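PDB 6EUA: angiopoietin-related protein 3 from Homo sapiens, which raises plasma triglycerides by inhibiting lipoprotein lipase, and through its fibrinogen-like domain, the part described here, mediates endothelial cell adhesion. Local coordinates for residues Gly167-His172 with Asn179-Tyr184; Leu199-Lys202 with Leu208-Ile211. One frame throughout, in Å; residues are numbered along the deposited sequence.

Contact 1: residues Gly167-His172 with Asn179-Tyr184; sequences GGWWWH and NLNGKY
CA of G167 lies 3.3 Å from O of N181 in a CA-H...O contact with 161° at the hydrogen, where the start of 167-172, just before strand 169-171, meets the type I turn N179-G182, which the bond from G182 N to N179 O closes. Any side chain at G167 would strike the N181 oxygen. The polar link is N181 ND2 to G168 O, 2.9 Å, with the acceptor close to the amide plane and the donor nearly in line with the carbonyl. W169 carries the apolar part. Its CG stands anti to the backbone N (chi1 -161°), which lays the indole against the turn: N179 CA sits 3.8 Å from the centroid of the five-membered ring, 7° off its normal, a CH-pi contact, while CH2 at the far end packs against L180 CB at 3.8 Å. N181 ND2 reaches the edge of the same ring. W171 turns its CZ2 edge to N179, whose amide stands nearly upright to that ring. Replacing W169 by an alanine would probably open a gap beside the turn and deprive N179 CA and L180 CB of their packing surface. The amide of N181 is used at both ends, since OD1 accepts from Q53 NE2, and N179 ND2 bonds to E163 O, which is consistent with these buried amides packing beside the rings of W169 and W171 with their polar ends satisfied.

Contact 2: residues Leu199-Lys202 with Leu208-Ile211; sequences LSWK and LYSI
L199 and I211 form the first of two hydrogen-bonded pairs in an antiparallel hairpin, with N of L199 to O of I211 and N of I211 to O of L199 both at 2.7 Å. The second pair, W201 with Y209, is less even: N of Y209 reaches O of W201 at 2.8 Å and 172°, whereas N of W201 meets O of Y209 at 3.0 Å and a bent 143°. The segment axes run at 156°, within 4.4 Å of each other. On the face of L199, W201, Y209 and I211, the CD1 edge of the W201 indole meets CD2 of Y209 at 4.0 Å. The CG1 branch of I211, set beside its own backbone N, lies against CB of W201, also at 4.0 Å. On the other face L208 divides its methyls: CD1 touches CB of K202 and CD2 touches CB of S200, each at 3.8 Å. Further out, NE1 of the indole donates to O of P137, which helps set the ring's rotation, Y209 meets H110 edge-to-face, and the bent K202 chain ends in a salt bridge to E177, whose backbone also bonds to that of K202. The hairpin thus turns its aromatic face inward, W201 packing on I100 and L102 of strand 96-104 and on A139 and I140 of a loop, while I211 also rests on L102.

Both segments of contact 1 precede those of contact 2 in the sequence, all inside the fibrinogen C-terminal domain, with the contact centres about 12 Å apart. They touch directly: L180 CD2 lies 3.6 Å from W201 CE3, and L199 CD2 lies 3.4 Å from G182 O. Strand 169-171 pairs with strand 147-149 and strand 199-202 with 208-211, giving two small two-stranded sheets apart from the large antiparallel one. Strand 96-104 of that sheet is common ground, since L180 of contact 1 and W201 of contact 2 both rest on I100 and L102. The turn of contact 1 therefore lies between W169 of one small sheet and the hairpin, and L180 and W201 both pack on the large sheet.

Contact 1: residues Gly167-His172 with Asn179-Tyr184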
ATOM      1  N   GLY A 167     -14.982  -4.990  21.137  1.00 34.89           N
ATOM      2  CA  GLY A 167     -15.017  -5.224  19.708  1.00 30.00           C
ATOM      3  C   GLY A 167     -16.373  -5.713  19.225  1.00 36.03           C
ATOM      4  O   GLY A 167     -17.273  -6.058  20.001  1.00 33.11           O
ATOM      5  N   GLY A 168     -16.518  -5.722  17.900  1.00 35.43           N
ATOM      6  CA  GLY A 168     -17.746  -6.160  17.254  1.00 32.41           C
ATOM      7  C   GLY A 168     -17.582  -7.555  16.674  1.00 31.37           C
ATOM      8  O   GLY A 168     -16.652  -7.815  15.912  1.00 31.03           O
ATOM      9  N   TRP A 169     -18.514  -8.445  17.030  1.00 32.30           N
ATOM     10  CA  TRP A 169     -18.391  -9.855  16.676  1.00 34.68           C
ATOM     11  C   TRP A 169     -19.762 -10.516  16.665  1.00 33.83           C
ATOM     12  O   TRP A 169     -20.737  -9.984  17.202  1.00 31.48           O
ATOM     13  CB  TRP A 169     -17.461 -10.608  17.646  1.00 31.65           C
ATOM     14  CG  TRP A 169     -16.940 -11.916  17.103  1.00 30.35           C
ATOM     15  CD1 TRP A 169     -17.119 -13.188  17.633  1.00 30.34           C
ATOM     16  CD2 TRP A 169     -16.147 -12.087  15.922  1.00 27.97           C
ATOM     17  NE1 TRP A 169     -16.487 -14.117  16.842  1.00 32.18           N
ATOM     18  CE2 TRP A 169     -15.880 -13.468  15.791  1.00 33.76           C
ATOM     19  CE3 TRP A 169     -15.633 -11.201  14.958  1.00 26.70           C
ATOM     20  CZ2 TRP A 169     -15.124 -13.983  14.732  1.00 32.64           C
ATOM     21  CZ3 TRP A 169     -14.865 -11.716  13.913  1.00 29.35           C
ATOM     22  CH2 TRP A 169     -14.626 -13.090  13.806  1.00 31.50           C
ATOM     23  N   TRP A 170     -19.814 -11.699  16.053  1.00 34.21           N
ATOM     24  CA  TRP A 170     -21.033 -12.494  15.962  1.00 35.97           C
ATOM     25  C   TRP A 170     -21.087 -13.480  17.126  1.00 38.17           C
ATOM     26  O   TRP A 170     -20.093 -14.155  17.414  1.00 34.33           O
ATOM     27  CB  TRP A 170     -21.080 -13.250  14.634  1.00 38.66           C
ATOM     28  CG  TRP A 170     -21.256 -12.411  13.363  1.00 31.13           C
ATOM     29  CD1 TRP A 170     -22.443 -11.969  12.820  1.00 38.68           C
ATOM     30  CD2 TRP A 170     -20.223 -11.951  12.478  1.00 26.98           C
ATOM     31  NE1 TRP A 170     -22.205 -11.269  11.658  1.00 41.26           N
ATOM     32  CE2 TRP A 170     -20.855 -11.247  11.422  1.00 35.30           C
ATOM     33  CE3 TRP A 170     -18.826 -12.070  12.472  1.00 33.46           C
ATOM     34  CZ2 TRP A 170     -20.139 -10.659  10.376  1.00 25.31           C
ATOM     35  CZ3 TRP A 170     -18.111 -11.497  11.424  1.00 25.05           C
ATOM     36  CH2 TRP A 170     -18.772 -10.788  10.395  1.00 39.59           C
ATOM     37  N   TRP A 171     -22.244 -13.572  17.784  1.00 33.46           N
ATOM     38  CA  TRP A 171     -22.340 -14.333  19.022  1.00 39.13           C
ATOM     39  C   TRP A 171     -23.599 -15.185  19.037  1.00 43.23           C
ATOM     40  O   TRP A 171     -24.590 -14.887  18.369  1.00 40.16           O
ATOM     41  CB  TRP A 171     -22.339 -13.422  20.261  1.00 40.58           C
ATOM     42  CG  TRP A 171     -21.029 -12.697  20.468  1.00 46.23           C
ATOM     43  CD1 TRP A 171     -20.790 -11.356  20.297  1.00 46.84           C
ATOM     44  CD2 TRP A 171     -19.778 -13.274  20.877  1.00 40.73           C
ATOM     45  NE1 TRP A 171     -19.472 -11.069  20.576  1.00 41.97           N
ATOM     46  CE2 TRP A 171     -18.829 -12.226  20.930  1.00 41.04           C
ATOM     47  CE3 TRP A 171     -19.366 -14.576  21.190  1.00 47.71           C
ATOM     48  CZ2 TRP A 171     -17.497 -12.441  21.284  1.00 44.09           C
ATOM     49  CZ3 TRP A 171     -18.043 -14.785  21.557  1.00 49.07           C
ATOM     50  CH2 TRP A 171     -17.126 -13.721  21.600  1.00 47.10           C
ATOM     51  N   HIS A 172     -23.524 -16.257  19.821  1.00 48.21           N
ATOM     52  CA  HIS A 172     -24.664 -17.066  20.220  1.00 50.76           C
ATOM     53  C   HIS A 172     -24.455 -17.383  21.696  1.00 51.49           C
ATOM     54  O   HIS A 172     -23.367 -17.170  22.237  1.00 50.32           O
ATOM     55  CB  HIS A 172     -24.759 -18.327  19.352  1.00 58.93           C
ATOM     56  CG  HIS A 172     -25.646 -19.399  19.899  1.00 76.03           C
ATOM     57  ND1 HIS A 172     -25.295 -20.730  19.856  1.00 81.54           N
ATOM     58  CD2 HIS A 172     -26.895 -19.357  20.417  1.00 82.76           C
ATOM     59  CE1 HIS A 172     -26.266 -21.457  20.377  1.00 85.88           C
ATOM     60  NE2 HIS A 172     -27.244 -20.647  20.736  1.00 87.84           N
ATOM     61  N   ASN A 179     -13.167 -14.366  19.276  1.00 37.06           N
ATOM     62  CA  ASN A 179     -13.405 -12.985  18.862  1.00 35.84           C
ATOM     63  C   ASN A 179     -12.161 -12.428  18.194  1.00 30.50           C
ATOM     64  O   ASN A 179     -11.318 -11.798  18.831  1.00 39.45           O
ATOM     65  CB  ASN A 179     -13.833 -12.136  20.050  1.00 32.13           C
ATOM     66  CG  ASN A 179     -14.232 -10.715  19.651  1.00 36.44           C
ATOM     67  OD1 ASN A 179     -14.076 -10.299  18.494  1.00 33.11           O
ATOM     68  ND2 ASN A 179     -14.756  -9.958  20.625  1.00 31.84           N
ATOM     69  N   LEU A 180     -12.082 -12.606  16.875  1.00 29.27           N
ATOM     70  CA  LEU A 180     -10.973 -12.051  16.110  1.00 36.21           C
ATOM     71  C   LEU A 180     -10.985 -10.529  16.073  1.00 39.49           C
ATOM     72  O   LEU A 180      -9.964  -9.927  15.712  1.00 27.83           O
ATOM     73  CB  LEU A 180     -10.992 -12.605  14.690  1.00 32.97           C
ATOM     74  CG  LEU A 180     -10.960 -14.130  14.584  1.00 43.11           C
ATOM     75  CD1 LEU A 180     -10.706 -14.531  13.151  1.00 42.11           C
ATOM     76  CD2 LEU A 180      -9.909 -14.746  15.525  1.00 30.08           C
ATOM     77  N   ASN A 181     -12.111  -9.897  16.422  1.00 27.70           N
ATOM     78  CA  ASN A 181     -12.183  -8.447  16.565  1.00 31.75           C
ATOM     79  C   ASN A 181     -12.054  -8.022  18.030  1.00 41.27           C
ATOM     80  O   ASN A 181     -12.437  -6.897  18.390  1.00 28.89           O
ATOM     81  CB  ASN A 181     -13.483  -7.916  15.948  1.00 26.57           C
ATOM     82  CG  ASN A 181     -13.491  -8.000  14.414  1.00 32.61           C
ATOM     83  OD1 ASN A 181     -12.461  -8.231  13.783  1.00 28.29           O
ATOM     84  ND2 ASN A 181     -14.667  -7.827  13.821  1.00 30.64           N
ATOM     85  N   GLY A 182     -11.516  -8.905  18.871  1.00 32.82           N
ATOM     86  CA  GLY A 182     -11.414  -8.669  20.294  1.00 35.11           C
ATOM     87  C   GLY A 182     -10.243  -7.774  20.659  1.00 44.27           C
ATOM     88  O   GLY A 182      -9.550  -7.214  19.809  1.00 35.15           O
ATOM     89  N   LYS A 183     -10.037  -7.627  21.967  1.00 38.35           N
ATOM     90  CA  LYS A 183      -8.984  -6.752  22.465  1.00 43.73           C
ATOM     91  C   LYS A 183      -7.622  -7.365  22.168  1.00 48.48           C
ATOM     92  O   LYS A 183      -7.359  -8.517  22.530  1.00 38.36           O
ATOM     93  CB  LYS A 183      -9.151  -6.512  23.960  1.00 49.30           C
ATOM     94  CG  LYS A 183      -7.969  -5.790  24.602  1.00 60.03           C
ATOM     95  CD  LYS A 183      -8.255  -4.313  24.826  1.00 69.24           C
ATOM     96  CE  LYS A 183      -7.042  -3.600  25.425  1.00 74.86           C
ATOM     97  NZ  LYS A 183      -5.969  -3.332  24.413  1.00 73.45           N
ATOM     98  N   TYR A 184      -6.767  -6.611  21.477  1.00 45.71           N
ATOM     99  CA  TYR A 184      -5.409  -7.056  21.172  1.00 39.74           C
ATOM    100  C   TYR A 184      -4.529  -6.719  22.368  1.00 41.10           C
ATOM    101  O   TYR A 184      -4.188  -5.557  22.598  1.00 47.08           O
ATOM    102  CB  TYR A 184      -4.901  -6.395  19.900  1.00 39.25           C
ATOM    103  CG  TYR A 184      -3.744  -7.100  19.231  1.00 40.34           C
ATOM    104  CD1 TYR A 184      -2.452  -7.001  19.742  1.00 39.03           C
ATOM    105  CD2 TYR A 184      -3.939  -7.845  18.071  1.00 34.83           C
ATOM    106  CE1 TYR A 184      -1.382  -7.629  19.113  1.00 39.88           C
ATOM    107  CE2 TYR A 184      -2.882  -8.479  17.442  1.00 34.80           C
ATOM    108  CZ  TYR A 184      -1.604  -8.368  17.963  1.00 42.23           C
ATOM    109  OH  TYR A 184      -0.552  -9.003  17.332  1.00 42.25           O
TER

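Contact 2: residues Leu199-Lys202 with Leu208-Ile211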
ATOM      1  N   LEU A 199      -4.456 -12.196  20.186  1.00 34.35           N
ATOM      2  CA  LEU A 199      -5.841 -12.634  20.251  1.00 37.96           C
ATOM      3  C   LEU A 199      -5.910 -14.122  20.566  1.00 39.56           C
ATOM      4  O   LEU A 199      -4.899 -14.826  20.592  1.00 39.64           O
ATOM      5  CB  LEU A 199      -6.559 -12.317  18.936  1.00 31.76           C
ATOM      6  CG  LEU A 199      -6.537 -10.818  18.611  1.00 34.83           C
ATOM      7  CD1 LEU A 199      -6.625 -10.610  17.124  1.00 30.23           C
ATOM      8  CD2 LEU A 199      -7.679 -10.074  19.357  1.00 32.57           C
ATOM      9  N   SER A 200      -7.130 -14.601  20.801  1.00 34.01           N
ATOM     10  CA  SER A 200      -7.334 -15.976  21.241  1.00 43.25           C
ATOM     11  C   SER A 200      -8.303 -16.705  20.321  1.00 43.86           C
ATOM     12  O   SER A 200      -9.300 -16.135  19.870  1.00 46.31           O
ATOM     13  CB  SER A 200      -7.859 -16.024  22.675  1.00 37.06           C
ATOM     14  OG  SER A 200      -7.062 -15.239  23.540  1.00 45.35           O
ATOM     15  N   TRP A 201      -8.015 -17.982  20.069  1.00 42.57           N
ATOM     16  CA  TRP A 201      -8.861 -18.843  19.237  1.00 42.15           C
ATOM     17  C   TRP A 201      -8.936 -20.212  19.919  1.00 44.61           C
ATOM     18  O   TRP A 201      -8.050 -21.057  19.752  1.00 39.88           O
ATOM     19  CB  TRP A 201      -8.315 -18.942  17.821  1.00 33.66           C
ATOM     20  CG  TRP A 201      -9.112 -19.817  16.915  1.00 33.96           C
ATOM     21  CD1 TRP A 201      -8.920 -21.153  16.682  1.00 37.59           C
ATOM     22  CD2 TRP A 201     -10.206 -19.416  16.081  1.00 33.78           C
ATOM     23  NE1 TRP A 201      -9.833 -21.607  15.763  1.00 42.70           N
ATOM     24  CE2 TRP A 201     -10.628 -20.560  15.369  1.00 34.06           C
ATOM     25  CE3 TRP A 201     -10.877 -18.199  15.876  1.00 35.45           C
ATOM     26  CZ2 TRP A 201     -11.703 -20.533  14.481  1.00 33.74           C
ATOM     27  CZ3 TRP A 201     -11.935 -18.167  14.979  1.00 35.20           C
ATOM     28  CH2 TRP A 201     -12.340 -19.331  14.297  1.00 37.29           C
ATOM     29  N   LYS A 202     -10.003 -20.420  20.690  1.00 38.75           N
ATOM     30  CA  LYS A 202     -10.174 -21.624  21.493  1.00 45.87           C
ATOM     31  C   LYS A 202     -11.142 -22.548  20.772  1.00 49.61           C
ATOM     32  O   LYS A 202     -12.341 -22.262  20.687  1.00 43.49           O
ATOM     33  CB  LYS A 202     -10.673 -21.284  22.893  1.00 46.04           C
ATOM     34  CG  LYS A 202     -10.571 -22.434  23.887  1.00 54.17           C
ATOM     35  CD  LYS A 202     -11.904 -23.151  24.049  1.00 66.07           C
ATOM     36  CE  LYS A 202     -12.998 -22.193  24.497  1.00 71.52           C
ATOM     37  NZ  LYS A 202     -12.553 -21.346  25.637  1.00 74.72           N
ATOM     38  N   LEU A 208      -6.361 -23.794  22.957  1.00 46.30           N
ATOM     39  CA  LEU A 208      -6.443 -22.361  22.705  1.00 50.94           C
ATOM     40  C   LEU A 208      -5.202 -21.895  21.954  1.00 45.26           C
ATOM     41  O   LEU A 208      -4.077 -22.095  22.421  1.00 43.56           O
ATOM     42  CB  LEU A 208      -6.587 -21.586  24.015  1.00 48.68           C
ATOM     43  CG  LEU A 208      -7.091 -20.147  23.896  1.00 49.87           C
ATOM     44  CD1 LEU A 208      -7.925 -19.796  25.106  1.00 43.74           C
ATOM     45  CD2 LEU A 208      -5.926 -19.161  23.731  1.00 50.34           C
ATOM     46  N   TYR A 209      -5.414 -21.259  20.805  1.00 43.30           N
ATOM     47  CA  TYR A 209      -4.337 -20.749  19.966  1.00 40.86           C
ATOM     48  C   TYR A 209      -4.118 -19.267  20.247  1.00 38.75           C
ATOM     49  O   TYR A 209      -5.071 -18.481  20.220  1.00 37.10           O
ATOM     50  CB  TYR A 209      -4.651 -20.959  18.482  1.00 38.04           C
ATOM     51  CG  TYR A 209      -4.721 -22.410  18.081  1.00 40.73           C
ATOM     52  CD1 TYR A 209      -3.624 -23.037  17.518  1.00 42.13           C
ATOM     53  CD2 TYR A 209      -5.884 -23.152  18.248  1.00 49.11           C
ATOM     54  CE1 TYR A 209      -3.671 -24.355  17.141  1.00 50.22           C
ATOM     55  CE2 TYR A 209      -5.942 -24.484  17.870  1.00 53.94           C
ATOM     56  CZ  TYR A 209      -4.825 -25.080  17.317  1.00 55.54           C
ATOM     57  OH  TYR A 209      -4.842 -26.402  16.931  1.00 58.68           O
ATOM     58  N   SER A 210      -2.867 -18.898  20.528  1.00 38.56           N
ATOM     59  CA  SER A 210      -2.461 -17.500  20.643  1.00 41.67           C
ATOM     60  C   SER A 210      -2.277 -16.919  19.242  1.00 40.59           C
ATOM     61  O   SER A 210      -1.481 -17.439  18.456  1.00 51.40           O
ATOM     62  CB  SER A 210      -1.168 -17.394  21.451  1.00 44.86           C
ATOM     63  OG  SER A 210      -0.799 -16.045  21.693  1.00 42.32           O
ATOM     64  N   ILE A 211      -3.012 -15.860  18.918  1.00 36.65           N
ATOM     65  CA  ILE A 211      -3.050 -15.312  17.559  1.00 41.45           C
ATOM     66  C   ILE A 211      -2.363 -13.949  17.527  1.00 44.26           C
ATOM     67  O   ILE A 211      -2.687 -13.059  18.322  1.00 41.17           O
ATOM     68  CB  ILE A 211      -4.493 -15.207  17.035  1.00 44.59           C
ATOM     69  CG1 ILE A 211      -5.239 -16.519  17.273  1.00 45.35           C
ATOM     70  CG2 ILE A 211      -4.501 -14.834  15.553  1.00 44.10           C
ATOM     71  CD1 ILE A 211      -4.650 -17.708  16.550  1.00 33.01           C
TER